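Local atomic coordinates of geranylgeranyl pyrophosphate synthase (Corynebacterium glutamicum, PDB entry 3LK5), a protein that probably builds isoprenoid diphosphates by magnesium-dependent prenyl transfer, as a putative geranylgeranyl pyrophosphate synthase of the FPP/GGPP synthase family. Residues Ser9-His14 and Glu85-Val90; Asp19-Val24 and Ser89-Ala94. All coordinates share one frame; numbering follows the deposited sequence.

Interaction 1: residues Ser9-His14 and Glu85-Val90; sequences SSFDAH and EKLESV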
ATOM      1  N   SER A   9       4.470  24.427 -18.125  1.00 79.59           N
ATOM      2  CA  SER A   9       5.700  23.920 -17.467  1.00 79.84           C
ATOM      3  C   SER A   9       6.863  24.843 -17.798  1.00 80.38           C
ATOM      4  O   SER A   9       8.008  24.403 -17.897  1.00 80.77           O
ATOM      5  CB  SER A   9       6.006  22.463 -17.868  1.00 79.69           C
ATOM      6  OG  SER A   9       6.807  21.803 -16.876  1.00 53.98           O
ATOM      7  N   SER A  10       6.571  26.131 -17.973  1.00 80.41           N
ATOM      8  CA  SER A  10       7.643  27.106 -18.112  1.00 80.14           C
ATOM      9  C   SER A  10       7.920  27.834 -16.793  1.00 79.68           C
ATOM     10  O   SER A  10       7.505  28.982 -16.591  1.00 80.07           O
ATOM     11  CB  SER A  10       7.388  28.085 -19.255  1.00 80.14           C
ATOM     12  OG  SER A  10       8.556  28.853 -19.481  1.00 76.90           O
ATOM     13  N   PHE A  11       8.616  27.137 -15.900  1.00 78.65           N
ATOM     14  CA  PHE A  11       9.115  27.714 -14.653  1.00 77.49           C
ATOM     15  C   PHE A  11      10.657  27.639 -14.656  1.00 77.16           C
ATOM     16  O   PHE A  11      11.236  26.973 -15.526  1.00 76.83           O
ATOM     17  CB  PHE A  11       8.423  27.050 -13.430  1.00 76.78           C
ATOM     18  CG  PHE A  11       9.106  25.792 -12.889  1.00 53.68           C
ATOM     19  CD1 PHE A  11       9.749  24.887 -13.731  1.00 76.04           C
ATOM     20  CD2 PHE A  11       9.061  25.513 -11.519  1.00 76.12           C
ATOM     21  CE1 PHE A  11      10.367  23.756 -13.217  1.00 53.98           C
ATOM     22  CE2 PHE A  11       9.666  24.372 -10.996  1.00 53.23           C
ATOM     23  CZ  PHE A  11      10.314  23.491 -11.849  1.00 75.73           C
ATOM     24  N   ASP A  12      11.318  28.339 -13.730  1.00 77.06           N
ATOM     25  CA  ASP A  12      12.790  28.328 -13.664  1.00 76.63           C
ATOM     26  C   ASP A  12      13.307  26.979 -13.102  1.00 76.12           C
ATOM     27  O   ASP A  12      13.059  26.630 -11.937  1.00 76.00           O
ATOM     28  CB  ASP A  12      13.324  29.534 -12.858  1.00 76.55           C
ATOM     29  CG  ASP A  12      14.786  29.902 -13.198  1.00 86.80           C
ATOM     30  OD1 ASP A  12      15.620  29.002 -13.460  1.00 76.45           O
ATOM     31  OD2 ASP A  12      15.108  31.113 -13.177  1.00 76.32           O
ATOM     32  N   ALA A  13      14.029  26.249 -13.957  1.00 75.35           N
ATOM     33  CA  ALA A  13      14.525  24.893 -13.675  1.00 74.27           C
ATOM     34  C   ALA A  13      15.811  24.834 -12.829  1.00 73.30           C
ATOM     35  O   ALA A  13      16.331  23.746 -12.572  1.00 72.62           O
ATOM     36  CB  ALA A  13      14.727  24.137 -14.989  1.00 74.05           C
ATOM     37  N   HIS A  14      16.323  25.996 -12.417  1.00 72.89           N
ATOM     38  CA  HIS A  14      17.565  26.076 -11.631  1.00 72.46           C
ATOM     39  C   HIS A  14      17.353  26.818 -10.317  1.00 70.94           C
ATOM     40  O   HIS A  14      18.264  26.901  -9.475  1.00 70.78           O
ATOM     41  CB  HIS A  14      18.697  26.731 -12.440  1.00 73.80           C
ATOM     42  CG  HIS A  14      19.472  25.768 -13.291  1.00 76.01           C
ATOM     43  ND1 HIS A  14      19.167  25.528 -14.616  1.00 74.94           N
ATOM     44  CD2 HIS A  14      20.538  24.983 -13.002  1.00 74.90           C
ATOM     45  CE1 HIS A  14      20.013  24.639 -15.107  1.00 75.57           C
ATOM     46  NE2 HIS A  14      20.855  24.292 -14.148  1.00 75.90           N
ATOM     47  N   GLU A  85      18.619  14.123 -16.826  1.00 33.79           N
ATOM     48  CA  GLU A  85      17.243  13.627 -16.707  1.00 31.98           C
ATOM     49  C   GLU A  85      16.276  14.669 -17.245  1.00 32.13           C
ATOM     50  O   GLU A  85      16.508  15.872 -17.088  1.00 33.05           O
ATOM     51  CB  GLU A  85      16.909  13.340 -15.239  1.00 30.80           C
ATOM     52  CG  GLU A  85      17.755  12.242 -14.621  1.00 29.80           C
ATOM     53  CD  GLU A  85      17.665  10.908 -15.345  1.00 29.71           C
ATOM     54  OE1 GLU A  85      16.559  10.493 -15.785  1.00 29.61           O
ATOM     55  OE2 GLU A  85      18.708  10.212 -15.426  1.00 28.80           O
ATOM     56  N   LYS A  86      15.174  14.219 -17.830  1.00 30.72           N
ATOM     57  CA  LYS A  86      14.102  15.129 -18.259  1.00 31.37           C
ATOM     58  C   LYS A  86      13.495  15.819 -17.063  1.00 28.61           C
ATOM     59  O   LYS A  86      13.193  15.176 -16.044  1.00 26.37           O
ATOM     60  CB  LYS A  86      12.981  14.380 -19.032  1.00 34.34           C
ATOM     61  CG  LYS A  86      13.456  13.701 -20.323  1.00 50.09           C
ATOM     62  CD  LYS A  86      12.304  13.036 -21.107  1.00 40.82           C
ATOM     63  CE  LYS A  86      11.804  11.736 -20.417  1.00 51.00           C
ATOM     64  NZ  LYS A  86      10.622  11.122 -21.147  1.00 46.02           N
ATOM     65  N   LEU A  87      13.221  17.110 -17.213  1.00 27.10           N
ATOM     66  CA  LEU A  87      12.637  17.881 -16.120  1.00 27.54           C
ATOM     67  C   LEU A  87      11.286  17.310 -15.658  1.00 25.57           C
ATOM     68  O   LEU A  87      10.996  17.236 -14.474  1.00 24.68           O
ATOM     69  CB  LEU A  87      12.444  19.320 -16.586  1.00 29.97           C
ATOM     70  CG  LEU A  87      11.632  20.247 -15.699  1.00 31.80           C
ATOM     71  CD1 LEU A  87      12.297  20.429 -14.323  1.00 32.12           C
ATOM     72  CD2 LEU A  87      11.537  21.587 -16.436  1.00 32.11           C
ATOM     73  N   GLU A  88      10.454  16.937 -16.624  1.00 24.18           N
ATOM     74  CA  GLU A  88       9.145  16.384 -16.335  1.00 24.77           C
ATOM     75  C   GLU A  88       9.264  15.118 -15.462  1.00 23.93           C
ATOM     76  O   GLU A  88       8.394  14.839 -14.599  1.00 24.32           O
ATOM     77  CB  GLU A  88       8.483  15.996 -17.673  1.00 26.55           C
ATOM     78  CG  GLU A  88       8.277  17.173 -18.637  1.00 53.39           C
ATOM     79  CD  GLU A  88       9.569  17.715 -19.349  1.00 30.21           C
ATOM     80  OE1 GLU A  88      10.675  17.124 -19.333  1.00 52.84           O
ATOM     81  OE2 GLU A  88       9.421  18.789 -19.989  1.00 54.28           O
ATOM     82  N   SER A  89      10.292  14.324 -15.734  1.00 24.15           N
ATOM     83  CA  SER A  89      10.505  13.058 -14.968  1.00 24.29           C
ATOM     84  C   SER A  89      10.909  13.348 -13.537  1.00 23.64           C
ATOM     85  O   SER A  89      10.471  12.668 -12.606  1.00 21.94           O
ATOM     86  CB  SER A  89      11.569  12.184 -15.640  1.00 24.31           C
ATOM     87  OG  SER A  89      11.203  11.882 -16.991  1.00 25.79           O
ATOM     88  N   VAL A  90      11.784  14.334 -13.366  1.00 23.02           N
ATOM     89  CA  VAL A  90      12.148  14.743 -12.007  1.00 22.46           C
ATOM     90  C   VAL A  90      10.951  15.247 -11.252  1.00 22.46           C
ATOM     91  O   VAL A  90      10.745  14.893 -10.057  1.00 21.62           O
ATOM     92  CB  VAL A  90      13.280  15.818 -12.036  1.00 21.36           C
ATOM     93  CG1 VAL A  90      13.618  16.281 -10.619  1.00 21.90           C
ATOM     94  CG2 VAL A  90      14.502  15.255 -12.760  1.00 23.95           C
TER
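The first torsions of Phe11 and Leu87 bring their side chains together across the gap. In Phe11, chi1 of 89° sets CG between the backbone N and the carbonyl carbon, and the ring reaches toward the start of helix 87-111 although the bond to CB does not aim there. Leu87 has CG trans to its own N (chi1 170°), which carries the isobutyl fork out from the first turn of that helix to the irregular N-terminal chain. Both methyls of the fork arrive at one corner of the ring: CE1 of Phe11 lies 4.0 Å from Leu87 CD1 and 4.1 Å from Leu87 CD2. CD1 sits at the ring edge, near its plane. Ala13 adds a lighter touch, its CB standing 4.3 Å from Leu87 CD2; two residues of the incoming chain therefore meet the leucine fork. Asp12, between them, turns the other way and shapes the backbone: its OD1 accepts from His14 N at 3.3 Å, an Asx turn. No hydrogen bond joins the two segments, and their link is a modest apolar surface contact. Lys86 is the N-cap residue of helix 87-111, and its O accepts from Val90 N at 3.1 Å in the first turn. The N-terminal chain thus lies against the beginning of this helix. Trp71 of helix 65-78 touches Leu87 and meets the Phe11 ring with the planes at about 30°, while Arg28 of helix 21-43 touches Glu88.

Interaction 2: residues Asp19-Val24 and Ser89-Ala94; sequences DKFPEV and SVLDAA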
ATOM      1  N   ASP A  19       6.780  29.341  -3.096  1.00 46.44           N
ATOM      2  CA  ASP A  19       5.358  29.662  -3.188  1.00 46.80           C
ATOM      3  C   ASP A  19       4.648  29.100  -4.419  1.00 43.24           C
ATOM      4  O   ASP A  19       3.489  28.734  -4.311  1.00 43.59           O
ATOM      5  CB  ASP A  19       5.092  31.176  -3.011  1.00 50.01           C
ATOM      6  CG  ASP A  19       5.419  31.670  -1.594  1.00 72.21           C
ATOM      7  OD1 ASP A  19       5.403  30.856  -0.634  1.00 52.68           O
ATOM      8  OD2 ASP A  19       5.695  32.879  -1.439  1.00 52.97           O
ATOM      9  N   LYS A  20       5.327  29.006  -5.562  1.00 40.91           N
ATOM     10  CA  LYS A  20       4.671  28.515  -6.792  1.00 39.97           C
ATOM     11  C   LYS A  20       4.829  27.004  -7.017  1.00 36.02           C
ATOM     12  O   LYS A  20       4.121  26.429  -7.843  1.00 33.93           O
ATOM     13  CB  LYS A  20       5.205  29.212  -8.054  1.00 42.52           C
ATOM     14  CG  LYS A  20       5.006  30.735  -8.096  1.00 62.14           C
ATOM     15  CD  LYS A  20       5.318  31.287  -9.487  1.00 47.04           C
ATOM     16  CE  LYS A  20       5.622  32.787  -9.447  1.00 62.36           C
ATOM     17  NZ  LYS A  20       4.407  33.664  -9.433  1.00 50.64           N
ATOM     18  N   PHE A  21       5.797  26.372  -6.351  1.00 33.31           N
ATOM     19  CA  PHE A  21       6.031  24.946  -6.626  1.00 31.22           C
ATOM     20  C   PHE A  21       4.777  24.060  -6.451  1.00 28.87           C
ATOM     21  O   PHE A  21       4.566  23.180  -7.269  1.00 29.16           O
ATOM     22  CB  PHE A  21       7.244  24.383  -5.872  1.00 31.12           C
ATOM     23  CG  PHE A  21       7.708  23.062  -6.396  1.00 28.31           C
ATOM     24  CD1 PHE A  21       8.337  22.990  -7.616  1.00 30.28           C
ATOM     25  CD2 PHE A  21       7.500  21.901  -5.667  1.00 30.82           C
ATOM     26  CE1 PHE A  21       8.760  21.795  -8.133  1.00 29.64           C
ATOM     27  CE2 PHE A  21       7.930  20.685  -6.156  1.00 28.59           C
ATOM     28  CZ  PHE A  21       8.559  20.626  -7.403  1.00 30.66           C
ATOM     29  N   PRO A  22       3.941  24.289  -5.410  1.00 28.59           N
ATOM     30  CA  PRO A  22       2.749  23.426  -5.267  1.00 28.65           C
ATOM     31  C   PRO A  22       1.845  23.434  -6.497  1.00 28.16           C
ATOM     32  O   PRO A  22       1.150  22.435  -6.746  1.00 27.43           O
ATOM     33  CB  PRO A  22       2.012  24.009  -4.056  1.00 29.53           C
ATOM     34  CG  PRO A  22       3.091  24.660  -3.257  1.00 34.23           C
ATOM     35  CD  PRO A  22       4.120  25.163  -4.231  1.00 29.97           C
ATOM     36  N   GLU A  23       1.838  24.540  -7.257  1.00 26.87           N
ATOM     37  CA  GLU A  23       1.045  24.606  -8.509  1.00 26.17           C
ATOM     38  C   GLU A  23       1.560  23.605  -9.531  1.00 25.05           C
ATOM     39  O   GLU A  23       0.780  22.921 -10.213  1.00 23.84           O
ATOM     40  CB  GLU A  23       1.089  26.032  -9.109  1.00 27.41           C
ATOM     41  CG  GLU A  23       0.510  27.062  -8.199  1.00 27.97           C
ATOM     42  CD  GLU A  23       0.692  28.469  -8.748  1.00 28.57           C
ATOM     43  OE1 GLU A  23       1.384  28.668  -9.782  1.00 28.60           O
ATOM     44  OE2 GLU A  23       0.118  29.359  -8.144  1.00 29.03           O
ATOM     45  N   VAL A  24       2.889  23.511  -9.619  1.00 25.24           N
ATOM     46  CA  VAL A  24       3.529  22.571 -10.531  1.00 26.04           C
ATOM     47  C   VAL A  24       3.195  21.129 -10.087  1.00 24.54           C
ATOM     48  O   VAL A  24       2.885  20.305 -10.924  1.00 24.29           O
ATOM     49  CB  VAL A  24       5.074  22.791 -10.563  1.00 27.64           C
ATOM     50  CG1 VAL A  24       5.747  21.733 -11.387  1.00 32.49           C
ATOM     51  CG2 VAL A  24       5.385  24.201 -11.169  1.00 33.52           C
ATOM     52  N   SER A  89      10.292  14.324 -15.734  1.00 24.15           N
ATOM     53  CA  SER A  89      10.505  13.058 -14.968  1.00 24.29           C
ATOM     54  C   SER A  89      10.909  13.348 -13.537  1.00 23.64           C
ATOM     55  O   SER A  89      10.471  12.668 -12.606  1.00 21.94           O
ATOM     56  CB  SER A  89      11.569  12.184 -15.640  1.00 24.31           C
ATOM     57  OG  SER A  89      11.203  11.882 -16.991  1.00 25.79           O
ATOM     58  N   VAL A  90      11.784  14.334 -13.366  1.00 23.02           N
ATOM     59  CA  VAL A  90      12.148  14.743 -12.007  1.00 22.46           C
ATOM     60  C   VAL A  90      10.951  15.247 -11.252  1.00 22.46           C
ATOM     61  O   VAL A  90      10.745  14.893 -10.057  1.00 21.62           O
ATOM     62  CB  VAL A  90      13.280  15.818 -12.036  1.00 21.36           C
ATOM     63  CG1 VAL A  90      13.618  16.281 -10.619  1.00 21.90           C
ATOM     64  CG2 VAL A  90      14.502  15.255 -12.760  1.00 23.95           C
ATOM     65  N   LEU A  91      10.137  16.074 -11.922  1.00 22.24           N
ATOM     66  CA  LEU A  91       8.966  16.645 -11.258  1.00 22.67           C
ATOM     67  C   LEU A  91       7.933  15.557 -10.913  1.00 23.09           C
ATOM     68  O   LEU A  91       7.266  15.634  -9.877  1.00 23.21           O
ATOM     69  CB  LEU A  91       8.284  17.708 -12.164  1.00 23.68           C
ATOM     70  CG  LEU A  91       9.166  18.958 -12.388  1.00 28.78           C
ATOM     71  CD1 LEU A  91       8.496  19.896 -13.449  1.00 25.52           C
ATOM     72  CD2 LEU A  91       9.375  19.703 -11.091  1.00 25.18           C
ATOM     73  N   ASP A  92       7.809  14.560 -11.776  1.00 22.86           N
ATOM     74  CA  ASP A  92       6.885  13.451 -11.476  1.00 23.68           C
ATOM     75  C   ASP A  92       7.371  12.616 -10.313  1.00 23.40           C
ATOM     76  O   ASP A  92       6.553  12.196  -9.459  1.00 22.45           O
ATOM     77  CB  ASP A  92       6.724  12.560 -12.699  1.00 24.83           C
ATOM     78  CG  ASP A  92       5.729  13.138 -13.707  1.00 35.25           C
ATOM     79  OD1 ASP A  92       4.936  14.040 -13.401  1.00 26.64           O
ATOM     80  OD2 ASP A  92       5.758  12.700 -14.841  1.00 29.70           O
ATOM     81  N   ALA A  93       8.699  12.386 -10.267  1.00 22.57           N
ATOM     82  CA  ALA A  93       9.273  11.696  -9.078  1.00 22.63           C
ATOM     83  C   ALA A  93       8.986  12.452  -7.804  1.00 23.33           C
ATOM     84  O   ALA A  93       8.562  11.849  -6.808  1.00 22.57           O
ATOM     85  CB  ALA A  93      10.802  11.452  -9.242  1.00 22.56           C
ATOM     86  N   ALA A  94       9.226  13.781  -7.812  1.00 21.87           N
ATOM     87  CA  ALA A  94       8.880  14.583  -6.655  1.00 22.06           C
ATOM     88  C   ALA A  94       7.409  14.525  -6.272  1.00 22.01           C
ATOM     89  O   ALA A  94       7.062  14.363  -5.088  1.00 22.00           O
ATOM     90  CB  ALA A  94       9.359  16.092  -6.876  1.00 21.80           C
TER
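Phe21 and Val24, one turn apart in the N-terminal part of helix 21-43, pack on Leu91 of helix 87-111, a helix-helix contact within the all-helical isoprenoid synthase fold of the FPP/GGPP synthase family. Along the second segment, Ser89 and Val90 face other neighbours, Ser89 OG being hydrogen-bonded to Ser166 O and Val90 resting on Trp71 and Phe74 of helix 65-78. Leu91 carries the contact. Its CG is trans to the carbonyl carbon (chi1 -66°), which places the fork out toward Phe21 and Val24. CD1 mainly faces the valine, 3.9 Å from Val24 CG1, with the two side chains crossing at about a right angle. CD2 mainly faces the phenylalanine, at the ring edge near its plane, though it also comes within 4.2 Å of Val24 CG1. Next in line, Asp92 OD1 makes a salt bridge to Arg28 NE, one turn beyond Val24, and a charged link thereby joins the same two helices beside the apolar one. Ala94 brings its small side chain back toward helix 21-43, but its CB stays 4.6 Å from Phe21 CZ, beyond contact. The Phe21 ring is also stacked on Trp71, which touches Leu91 as well. At the ring edge, Leu91 CD2 lies 3.7 Å from Phe21 CE1 and 3.9 Å from Phe21 CZ.

How the interactions relate
From the N terminus, the chain passes first through 9-14 and then into helix 21-43; both later meet the opening turns of helix 87-111. Interaction 1 closes a loop of 70 residues and interaction 2 one of 64. The loops cross: 19-24 begins inside the first loop, and 89-94 ends beyond 85-90, with Ser89 and Val90 common to both. Their centres lie about 8 Å apart, and Phe11 bridges them: its CE2 is 3.9 Å from Phe21 CD1, and its CZ is 4.0 Å from Leu91 CD2. Together they tie the N-terminal chain before helix 21-43, and that helix itself, to helix 87-111.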